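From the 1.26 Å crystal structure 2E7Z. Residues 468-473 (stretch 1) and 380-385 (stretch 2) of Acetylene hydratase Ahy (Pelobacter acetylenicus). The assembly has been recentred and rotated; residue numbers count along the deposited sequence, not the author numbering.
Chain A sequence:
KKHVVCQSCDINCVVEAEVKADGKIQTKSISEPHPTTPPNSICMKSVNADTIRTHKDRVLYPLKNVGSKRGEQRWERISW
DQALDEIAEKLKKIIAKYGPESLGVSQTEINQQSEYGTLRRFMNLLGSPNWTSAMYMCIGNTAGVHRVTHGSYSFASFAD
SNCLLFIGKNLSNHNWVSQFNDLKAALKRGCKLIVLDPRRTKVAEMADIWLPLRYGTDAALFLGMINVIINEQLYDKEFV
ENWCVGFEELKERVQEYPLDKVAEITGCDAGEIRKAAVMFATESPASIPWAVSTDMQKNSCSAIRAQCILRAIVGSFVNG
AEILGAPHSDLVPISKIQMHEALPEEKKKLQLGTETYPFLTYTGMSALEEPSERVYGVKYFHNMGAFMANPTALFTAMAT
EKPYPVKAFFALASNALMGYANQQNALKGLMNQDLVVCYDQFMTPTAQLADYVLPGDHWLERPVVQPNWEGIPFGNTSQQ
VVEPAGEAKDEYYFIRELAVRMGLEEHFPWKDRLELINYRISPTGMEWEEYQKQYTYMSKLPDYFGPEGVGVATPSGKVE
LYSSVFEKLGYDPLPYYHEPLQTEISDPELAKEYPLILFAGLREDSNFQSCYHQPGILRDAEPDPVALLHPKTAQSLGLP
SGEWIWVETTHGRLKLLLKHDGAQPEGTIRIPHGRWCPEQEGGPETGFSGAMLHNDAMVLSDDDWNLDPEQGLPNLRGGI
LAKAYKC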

# COMPACT_ATOMS: atom_id res chain seq x y z
N ASN A 468 -1.12 10.32 -9.00
CA ASN A 468 -1.88 9.13 -9.34
C ASN A 468 -2.44 8.33 -8.17
O ASN A 468 -3.05 7.27 -8.36
CB ASN A 468 -1.05 8.30 -10.28
CG ASN A 468 -0.89 9.03 -11.60
OD1 ASN A 468 0.21 9.48 -11.96
ND2 ASN A 468 -2.01 9.25 -12.29
N TRP A 469 -2.27 8.92 -6.99
CA TRP A 469 -3.12 8.60 -5.85
C TRP A 469 -3.89 9.87 -5.58
O TRP A 469 -3.32 10.89 -5.17
CB TRP A 469 -2.28 8.23 -4.62
CG TRP A 469 -1.74 6.80 -4.62
CD1 TRP A 469 -2.23 5.73 -5.30
CD2 TRP A 469 -0.63 6.33 -3.85
NE1 TRP A 469 -1.49 4.60 -4.99
CE2 TRP A 469 -0.50 4.95 -4.12
CE3 TRP A 469 0.29 6.94 -2.98
CZ2 TRP A 469 0.50 4.17 -3.54
CZ3 TRP A 469 1.28 6.16 -2.42
CH2 TRP A 469 1.38 4.80 -2.69
N GLU A 470 -5.19 9.83 -5.87
CA GLU A 470 -6.00 11.03 -5.78
C GLU A 470 -6.19 11.43 -4.34
O GLU A 470 -6.69 10.64 -3.52
CB GLU A 470 -7.32 10.81 -6.50
CG GLU A 470 -8.23 12.04 -6.47
CD GLU A 470 -8.87 12.37 -7.82
OE1 GLU A 470 -8.17 12.90 -8.71
OE2 GLU A 470 -10.09 12.13 -8.00
N GLY A 471 -5.75 12.64 -4.03
CA GLY A 471 -5.68 13.10 -2.64
C GLY A 471 -4.37 13.83 -2.43
O GLY A 471 -4.32 14.87 -1.77
N ILE A 472 -3.29 13.34 -3.04
CA ILE A 472 -2.01 14.01 -2.87
C ILE A 472 -2.13 15.44 -3.42
O ILE A 472 -2.56 15.61 -4.54
CB ILE A 472 -0.89 13.26 -3.61
CG1 ILE A 472 -0.77 11.82 -3.11
CG2 ILE A 472 0.46 13.99 -3.43
CD1 ILE A 472 0.26 10.98 -3.89
N PRO A 473 -1.81 16.45 -2.60
CA PRO A 473 -2.06 17.83 -2.99
C PRO A 473 -0.98 18.48 -3.88
O PRO A 473 -0.81 19.70 -3.83
CB PRO A 473 -2.15 18.55 -1.64
CG PRO A 473 -1.24 17.80 -0.76
CD PRO A 473 -1.32 16.36 -1.20
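Stretch 2 (380-385) YFHNMG

Two irregular segments of a chain can be held together without a shared sheet or helix pair if one backbone carbonyl collects several donors from the other segment. The contact between residues 380-385 and 468-473 of acetylene hydratase illustrates the principle. Neither segment forms a regular helix or strand, and together they bury a modest 332 Å², most of it around E470 and M384. Stretch 2 runs crosswise to stretch 1, neither alongside it nor antiparallel to it. The nearest CA pair across the contact is W469 and M384, 4.3 Å apart.

Followed in sequence order, stretch 2 begins away from its partner: Y380, extended at phi/psi -106/88, makes no contact. F381 continues in an extended conformation (-87/105). Its CA-to-CB bond points sideways, but the end of the side chain, with chi1 at t, comes nearer, so that CE1 lies 4.1 Å from E470 CG and equally 4.1 Å from E470 O. H382 (-81/78) makes a tight turn, closed by a weak hydrogen bond from N383 N to F381 O at 2.9 Å. Here the backbone makes the closer approach, with H382 O 3.3 Å from E470 CB. The imidazole contributes through a bridging water, which lies 2.9 Å from H382 ND1, donates to M384 O at 2.8 Å and accepts from E470 N at 2.9 Å.

The CA-to-CB bond of N383 points away overall, yet the end of its side chain comes back, and ND2 donates to E470 O at 3.0 Å with an angle of 162°. E470 O also accepts from M384 N at 2.9 Å (150°) and receives a CA-H...O contact from N383 CA at 3.3 Å. One carbonyl therefore gathers a side-chain amide, a backbone amide and a CA-H group from two consecutive residues. The next residue of stretch 1 must leave room for this arrangement: an ideal CB on G471 would fall 2.4 Å from N383 ND2, a clash, and its backbone angles (137/-38) by themselves call for glycine.

M384, with a positive phi (71/-74), makes a second tight turn, closed by a weak hydrogen bond from G385 N to N383 O at 2.9 Å. It also starts with CA-to-CB directed away, but three successive m rotamers bring the thioether end back to stretch 1. Its CE packs 3.6 Å from W469 CB and 3.9 Å from I472 CG1, while its carbonyl O lies 3.6 Å from W469 CD1. G385, extended again at -150/129, makes no contact with stretch 1, so the interaction ends with M384.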

# COMPACT_ATOMS: atom_id res chain seq x y z
N TYR A 380 -18.12 10.29 -5.47
CA TYR A 380 -17.31 9.10 -5.24
C TYR A 380 -15.83 9.52 -5.27
O TYR A 380 -15.19 9.48 -6.32
CB TYR A 380 -17.57 8.03 -6.31
CG TYR A 380 -18.97 7.48 -6.24
CD1 TYR A 380 -19.30 6.50 -5.32
CD2 TYR A 380 -19.98 7.97 -7.09
CE1 TYR A 380 -20.56 5.96 -5.27
CE2 TYR A 380 -21.27 7.46 -7.02
CZ TYR A 380 -21.55 6.45 -6.10
OH TYR A 380 -22.78 5.88 -6.00
N PHE A 381 -15.30 9.92 -4.12
CA PHE A 381 -13.96 10.47 -4.01
C PHE A 381 -13.08 9.27 -3.84
O PHE A 381 -13.05 8.63 -2.80
CB PHE A 381 -13.93 11.41 -2.80
CG PHE A 381 -12.56 11.94 -2.43
CD1 PHE A 381 -11.53 12.04 -3.35
CD2 PHE A 381 -12.34 12.40 -1.13
CE1 PHE A 381 -10.29 12.54 -2.95
CE2 PHE A 381 -11.11 12.92 -0.74
CZ PHE A 381 -10.08 13.00 -1.65
N HIS A 382 -12.36 8.92 -4.92
CA HIS A 382 -11.46 7.76 -4.94
C HIS A 382 -10.17 8.22 -4.27
O HIS A 382 -9.19 8.52 -4.95
CB HIS A 382 -11.22 7.31 -6.37
CG HIS A 382 -10.41 6.07 -6.48
ND1 HIS A 382 -9.04 6.09 -6.62
CD2 HIS A 382 -10.78 4.76 -6.46
CE1 HIS A 382 -8.60 4.84 -6.73
NE2 HIS A 382 -9.63 4.02 -6.62
N ASN A 383 -10.18 8.28 -2.94
CA ASN A 383 -9.05 8.80 -2.19
C ASN A 383 -7.98 7.73 -2.00
O ASN A 383 -8.15 6.79 -1.20
CB ASN A 383 -9.61 9.34 -0.88
CG ASN A 383 -8.62 10.19 -0.06
OD1 ASN A 383 -8.88 10.42 1.12
ND2 ASN A 383 -7.53 10.67 -0.64
N MET A 384 -6.88 7.90 -2.75
CA MET A 384 -5.72 6.98 -2.80
C MET A 384 -6.10 5.68 -3.50
O MET A 384 -5.74 5.51 -4.68
CB MET A 384 -5.10 6.74 -1.39
CG MET A 384 -4.89 8.02 -0.54
SD MET A 384 -3.99 9.36 -1.37
CE MET A 384 -2.29 8.80 -1.08
N GLY A 385 -6.87 4.82 -2.83
CA GLY A 385 -7.43 3.59 -3.43
C GLY A 385 -8.73 3.38 -2.70
O GLY A 385 -8.73 3.47 -1.47
O HOH W 1 -6.37 7.33 -6.67